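Local coordinates for protein homoserine kinase (Cytophaga hutchinsonii, PDB 4P52) that probably phosphorylates the hydroxyl of L-homoserine with ATP to give O-phospho-L-homoserine, the step before threonine synthase, as a kinase of the GHMP family, at residues 160-165 against 174-179; 199-204 against 315-320. All blocks are in the same frame, centred on the assembly; numbering follows the deposited sequence.

In the fold
Interaction 1 comes first along the chain and is complete before interaction 2 opens. It joins the start of helix 162-170 to strand 173-178, which follows the helix directly and belongs to the large mixed sheet of the N-terminal half. Interaction 2 pairs the end of strand 194-200 with the start of strand 316-322 in the separate antiparallel four-stranded sheet of the C-terminal half, bridging 110 intervening residues. The two centres lie about 24 Å apart on opposite sides of the chain's centre, and the nearest atoms, about 12 Å apart, do not touch. Interaction 1 therefore packs a helix onto the mixed sheet, whereas interaction 2 lies within the antiparallel sheet, in a different part of the GHMP kinase fold.

Interaction 1: residues 160-165 against 174-179; sequences AHADNV and VLVRSY
Tyr179 turns its phenol back onto the start of a helix, where its OH accepts a hydrogen bond from the backbone N of Ala162 at 3.0 Å. The bond is bent, with 133° at the hydrogen, and Tyr179 is poorly ordered, so its details deserve some caution. In this GHMP kinase fold helix 162-170 is followed directly by strand 173-178, and the end of the strand and Tyr179 come back beside the helix's first turn. His161 occupies the N-cap position, its O accepting from both Asn164 N and Val165 N, while the amide of Ala162 is the one engaged by the phenol. The ring reaches there edge-on past His161 CA, 3.5 Å from the OH, and passes obliquely by Ala160 O, which lies 3.6 Å from CE2. Next to this polar bond the packing is apolar. Ala162 CB points at the strand and sits between Tyr179 CE2 and Val176 CG2, at 3.9 Å from each, and Leu182 also packs on it. A classic beta bulge, in which Arg177 and Ser178 both face Asp183, comes between Val176 and Tyr179. Arg177 also forms a salt bridge with Asp183 and a hydrogen bond to Asn228 of the second subunit, which sets the strand against the dimer partner. Val176 carries CG1 opposite its backbone N (chi1 -178°); CG2 therefore swings over the first helical turn, 3.8 Å from Asp163 N and 4.1 Å from Asp163 CB.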
loop_
_atom_site.group_PDB
_atom_site.type_symbol
_atom_site.label_atom_id
_atom_site.label_comp_id
_atom_site.label_asym_id
_atom_site.label_seq_id
_atom_site.Cartn_x
_atom_site.Cartn_y
_atom_site.Cartn_z
ATOM N N ALA A 160 -7.612 -20.752 3.925
ATOM C CA ALA A 160 -7.517 -20.405 2.491
ATOM C C ALA A 160 -6.705 -19.140 2.229
ATOM O O ALA A 160 -6.856 -18.143 2.939
ATOM C CB ALA A 160 -8.900 -20.287 1.870
ATOM N N HIS A 161 -5.841 -19.170 1.215
ATOM C CA HIS A 161 -5.005 -17.993 0.933
ATOM C C HIS A 161 -5.269 -17.387 -0.426
ATOM O O HIS A 161 -4.802 -17.905 -1.432
ATOM C CB HIS A 161 -3.513 -18.285 1.128
ATOM C CG HIS A 161 -3.133 -18.542 2.552
ATOM N ND1 HIS A 161 -2.800 -19.799 3.020
ATOM C CD2 HIS A 161 -3.054 -17.708 3.617
ATOM C CE1 HIS A 161 -2.517 -19.726 4.307
ATOM N NE2 HIS A 161 -2.664 -18.470 4.695
ATOM N N ALA A 162 -6.010 -16.283 -0.447
ATOM C CA ALA A 162 -6.397 -15.637 -1.688
ATOM C C ALA A 162 -5.209 -15.129 -2.460
ATOM O O ALA A 162 -5.240 -15.090 -3.689
ATOM C CB ALA A 162 -7.374 -14.525 -1.440
ATOM N N ASP A 163 -4.146 -14.759 -1.757
ATOM C CA ASP A 163 -2.953 -14.300 -2.453
ATOM C C ASP A 163 -2.180 -15.434 -3.116
ATOM O O ASP A 163 -1.273 -15.182 -3.906
ATOM C CB ASP A 163 -2.050 -13.440 -1.578
ATOM C CG ASP A 163 -1.467 -14.186 -0.392
ATOM O OD1 ASP A 163 -1.786 -15.391 -0.164
ATOM O OD2 ASP A 163 -0.676 -13.528 0.330
ATOM N N ASN A 164 -2.561 -16.678 -2.829
ATOM C CA ASN A 164 -2.148 -17.805 -3.691
ATOM C C ASN A 164 -3.218 -18.131 -4.743
ATOM O O ASN A 164 -2.922 -18.196 -5.938
ATOM C CB ASN A 164 -1.854 -19.056 -2.878
ATOM C CG ASN A 164 -0.642 -18.907 -1.983
ATOM O OD1 ASN A 164 -0.778 -18.969 -0.763
ATOM N ND2 ASN A 164 0.550 -18.751 -2.571
ATOM N N VAL A 165 -4.456 -18.307 -4.285
ATOM C CA VAL A 165 -5.535 -18.796 -5.116
ATOM C C VAL A 165 -5.891 -17.838 -6.256
ATOM O O VAL A 165 -5.996 -18.276 -7.399
ATOM C CB VAL A 165 -6.798 -19.105 -4.286
ATOM C CG1 VAL A 165 -7.875 -19.676 -5.173
ATOM C CG2 VAL A 165 -6.510 -20.136 -3.206
ATOM N N VAL A 174 -1.526 -9.848 -8.299
ATOM C CA VAL A 174 -2.774 -9.560 -7.619
ATOM C C VAL A 174 -2.582 -8.892 -6.250
ATOM O O VAL A 174 -1.669 -9.243 -5.474
ATOM C CB VAL A 174 -3.587 -10.870 -7.487
ATOM C CG1 VAL A 174 -4.596 -10.806 -6.361
ATOM C CG2 VAL A 174 -4.265 -11.212 -8.813
ATOM N N LEU A 175 -3.449 -7.917 -5.965
ATOM C CA LEU A 175 -3.590 -7.362 -4.621
ATOM C C LEU A 175 -4.900 -7.869 -4.034
ATOM O O LEU A 175 -5.974 -7.764 -4.665
ATOM C CB LEU A 175 -3.569 -5.831 -4.651
ATOM C CG LEU A 175 -4.164 -5.029 -3.485
ATOM C CD1 LEU A 175 -3.185 -4.976 -2.337
ATOM C CD2 LEU A 175 -4.443 -3.604 -3.901
ATOM N N VAL A 176 -4.808 -8.458 -2.837
ATOM C CA VAL A 176 -5.999 -8.874 -2.093
ATOM C C VAL A 176 -6.265 -7.795 -1.063
ATOM O O VAL A 176 -5.618 -7.732 0.016
ATOM C CB VAL A 176 -5.833 -10.226 -1.398
ATOM C CG1 VAL A 176 -7.131 -10.613 -0.693
ATOM C CG2 VAL A 176 -5.439 -11.281 -2.414
ATOM N N ARG A 177 -7.210 -6.930 -1.409
ATOM C CA ARG A 177 -7.439 -5.731 -0.658
ATOM C C ARG A 177 -8.201 -6.025 0.642
ATOM O O ARG A 177 -7.994 -5.341 1.638
ATOM C CB ARG A 177 -8.206 -4.761 -1.544
ATOM C CG ARG A 177 -8.216 -3.328 -1.071
ATOM C CD ARG A 177 -9.655 -2.930 -0.893
ATOM N NE ARG A 177 -10.071 -2.974 0.507
ATOM C CZ ARG A 177 -11.303 -3.254 0.929
ATOM N NH1 ARG A 177 -12.252 -3.578 0.075
ATOM N NH2 ARG A 177 -11.583 -3.235 2.227
ATOM N N SER A 178 -9.072 -7.034 0.615
ATOM C CA SER A 178 -9.818 -7.496 1.780
ATOM C C SER A 178 -10.215 -8.970 1.604
ATOM O O SER A 178 -10.409 -9.414 0.474
ATOM C CB SER A 178 -11.057 -6.616 1.975
ATOM O OG SER A 178 -11.949 -7.141 2.944
ATOM N N TYR A 179 -10.314 -9.722 2.709
ATOM C CA TYR A 179 -10.782 -11.135 2.700
ATOM C C TYR A 179 -12.286 -11.202 2.892
ATOM O O TYR A 179 -12.962 -12.008 2.261
ATOM C CB TYR A 179 -10.088 -12.003 3.762
ATOM C CG TYR A 179 -8.833 -12.714 3.273
ATOM C CD1 TYR A 179 -7.597 -12.035 3.207
ATOM C CD2 TYR A 179 -8.858 -14.073 2.880
ATOM C CE1 TYR A 179 -6.435 -12.678 2.756
ATOM C CE2 TYR A 179 -7.691 -14.726 2.433
ATOM C CZ TYR A 179 -6.483 -14.027 2.370
ATOM O OH TYR A 179 -5.311 -14.638 1.931
#

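Interaction 2: residues 199-204 against 315-320; sequences HPHVEV and GSDVYV
His201 and Asp317 approach at about a right angle, and the ring edge of the histidine meets the carboxylate: NE2 donates to OD2 along a nearly straight path, 169° at the hydrogen, with the two planes steeply turned against each other. The modelled separation of 2.5 Å between His201 NE2 and Asp317 OD2 is very short and, at this resolution, carries no weight by itself. One face of the same imidazole lies over the backbone where strand 316-322 begins, at Gly315 and Ser316, with Gly315 C 3.4 Å above the ring plane and Ser316 N also on that side, both offset toward the rim. CG of Asp317 stands opposite its carbonyl carbon (chi1 -59°), which brings the carboxylate to the imidazole. His199, by contrast, runs alongside Asp317 and points the same way, its ring only 17° from the carboxylate plane; OD2 stays 4.2 Å from His199 ND1, near the ring plane but not bonded to it. Beneath these side chains the backbones pair antiparallel. His199 and Asp317 form the hydrogen-bonded pair, His199 N giving to Asp317 O at 2.8 Å and Asp317 N returning to His199 O at 3.0 Å. Pro200 and Ser316 make the next, non-hydrogen-bonded pair on the other face of the sheet. His201 N then bonds to Gly315 O as the chain leaves the strand through an inverse gamma turn centred on His201, and a water links His201 O to Gly315 N. Strand 316-322 is an outermost strand of the chain's antiparallel four-stranded sheet, with 194-200 next to it; helix 295-310 covers the Pro200 and Ser316 face, Phe309 packing on Pro200 and Asp310 on Ser316.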
loop_
_atom_site.group_PDB
_atom_site.type_symbol
_atom_site.label_atom_id
_atom_site.label_comp_id
_atom_site.label_asym_id
_atom_site.label_seq_id
_atom_site.Cartn_x
_atom_site.Cartn_y
_atom_site.Cartn_z
ATOM N N HIS A 199 13.802 -23.523 -4.650
ATOM C CA HIS A 199 13.184 -24.381 -3.693
ATOM C C HIS A 199 14.192 -25.384 -3.114
ATOM O O HIS A 199 14.580 -26.331 -3.803
ATOM C CB HIS A 199 12.013 -25.120 -4.300
ATOM C CG HIS A 199 11.505 -26.202 -3.418
ATOM N ND1 HIS A 199 11.676 -27.542 -3.712
ATOM C CD2 HIS A 199 10.941 -26.146 -2.188
ATOM C CE1 HIS A 199 11.197 -28.264 -2.714
ATOM N NE2 HIS A 199 10.735 -27.442 -1.782
ATOM N N PRO A 200 14.578 -25.202 -1.825
ATOM C CA PRO A 200 15.508 -26.118 -1.168
ATOM C C PRO A 200 14.860 -27.461 -0.831
ATOM O O PRO A 200 13.684 -27.520 -0.490
ATOM C CB PRO A 200 15.867 -25.369 0.109
ATOM C CG PRO A 200 14.625 -24.585 0.444
ATOM C CD PRO A 200 14.034 -24.198 -0.882
ATOM N N HIS A 201 15.619 -28.541 -0.920
ATOM C CA HIS A 201 15.073 -29.878 -0.625
ATOM C C HIS A 201 15.077 -30.190 0.865
ATOM O O HIS A 201 15.813 -31.039 1.351
ATOM C CB HIS A 201 15.803 -30.944 -1.423
ATOM C CG HIS A 201 15.605 -30.816 -2.901
ATOM N ND1 HIS A 201 16.427 -31.436 -3.822
ATOM C CD2 HIS A 201 14.675 -30.141 -3.619
ATOM C CE1 HIS A 201 16.007 -31.153 -5.044
ATOM N NE2 HIS A 201 14.946 -30.373 -4.947
ATOM N N VAL A 202 14.235 -29.478 1.587
ATOM C CA VAL A 202 14.141 -29.611 3.025
ATOM C C VAL A 202 12.721 -29.167 3.356
ATOM O O VAL A 202 12.109 -28.424 2.590
ATOM C CB VAL A 202 15.228 -28.747 3.733
ATOM C CG1 VAL A 202 14.982 -27.251 3.568
ATOM C CG2 VAL A 202 15.271 -29.074 5.193
ATOM N N GLU A 203 12.142 -29.646 4.436
ATOM C CA GLU A 203 10.803 -29.181 4.691
ATOM C C GLU A 203 10.615 -28.470 6.001
ATOM O O GLU A 203 10.835 -29.001 7.063
ATOM C CB GLU A 203 9.730 -30.231 4.409
ATOM C CG GLU A 203 9.843 -31.514 5.193
ATOM C CD GLU A 203 8.731 -32.487 4.843
ATOM O OE1 GLU A 203 8.385 -32.559 3.642
ATOM O OE2 GLU A 203 8.209 -33.176 5.759
ATOM N N VAL A 204 10.238 -27.215 5.867
ATOM C CA VAL A 204 9.791 -26.382 6.957
ATOM C C VAL A 204 8.270 -26.516 6.946
ATOM O O VAL A 204 7.620 -26.302 5.889
ATOM C CB VAL A 204 10.202 -24.916 6.676
ATOM C CG1 VAL A 204 9.462 -23.929 7.575
ATOM C CG2 VAL A 204 11.713 -24.758 6.769
ATOM N N GLY A 315 20.050 -29.793 -1.397
ATOM C CA GLY A 315 19.600 -29.833 -2.787
ATOM C C GLY A 315 18.558 -28.757 -3.085
ATOM O O GLY A 315 17.845 -28.302 -2.185
ATOM N N SER A 316 18.464 -28.353 -4.348
ATOM C CA SER A 316 17.726 -27.153 -4.696
ATOM C C SER A 316 17.245 -27.231 -6.166
ATOM O O SER A 316 17.923 -27.803 -7.033
ATOM C CB SER A 316 18.601 -25.883 -4.419
ATOM O OG SER A 316 19.764 -25.746 -5.263
ATOM N N ASP A 317 16.075 -26.661 -6.434
ATOM C CA ASP A 317 15.594 -26.481 -7.801
ATOM C C ASP A 317 15.350 -25.000 -8.028
ATOM O O ASP A 317 14.778 -24.314 -7.172
ATOM C CB ASP A 317 14.298 -27.260 -8.057
ATOM C CG ASP A 317 14.465 -28.747 -7.820
ATOM O OD1 ASP A 317 15.233 -29.410 -8.568
ATOM O OD2 ASP A 317 13.829 -29.249 -6.864
ATOM N N VAL A 318 15.754 -24.527 -9.199
ATOM C CA VAL A 318 15.652 -23.121 -9.557
ATOM C C VAL A 318 14.697 -22.983 -10.729
ATOM O O VAL A 318 14.759 -23.772 -11.666
ATOM C CB VAL A 318 17.051 -22.566 -9.919
ATOM C CG1 VAL A 318 16.974 -21.134 -10.408
ATOM C CG2 VAL A 318 17.964 -22.647 -8.689
ATOM N N TYR A 319 13.818 -21.992 -10.673
ATOM C CA TYR A 319 12.929 -21.687 -11.790
ATOM C C TYR A 319 13.012 -20.196 -12.104
ATOM O O TYR A 319 13.095 -19.365 -11.184
ATOM C CB TYR A 319 11.481 -22.023 -11.435
ATOM C CG TYR A 319 11.297 -23.411 -10.919
ATOM C CD1 TYR A 319 11.432 -23.687 -9.564
ATOM C CD2 TYR A 319 10.979 -24.467 -11.804
ATOM C CE1 TYR A 319 11.253 -24.974 -9.091
ATOM C CE2 TYR A 319 10.817 -25.773 -11.349
ATOM C CZ TYR A 319 10.958 -26.015 -10.001
ATOM O OH TYR A 319 10.777 -27.285 -9.540
ATOM N N VAL A 320 12.964 -19.852 -13.382
ATOM C CA VAL A 320 13.120 -18.470 -13.783
ATOM C C VAL A 320 12.023 -18.182 -14.775
ATOM O O VAL A 320 11.840 -18.934 -15.733
ATOM C CB VAL A 320 14.502 -18.240 -14.444
ATOM C CG1 VAL A 320 14.592 -16.873 -15.077
ATOM C CG2 VAL A 320 15.618 -18.379 -13.420
HETATM O O HOH W 1 18.607 -31.842 0.340
#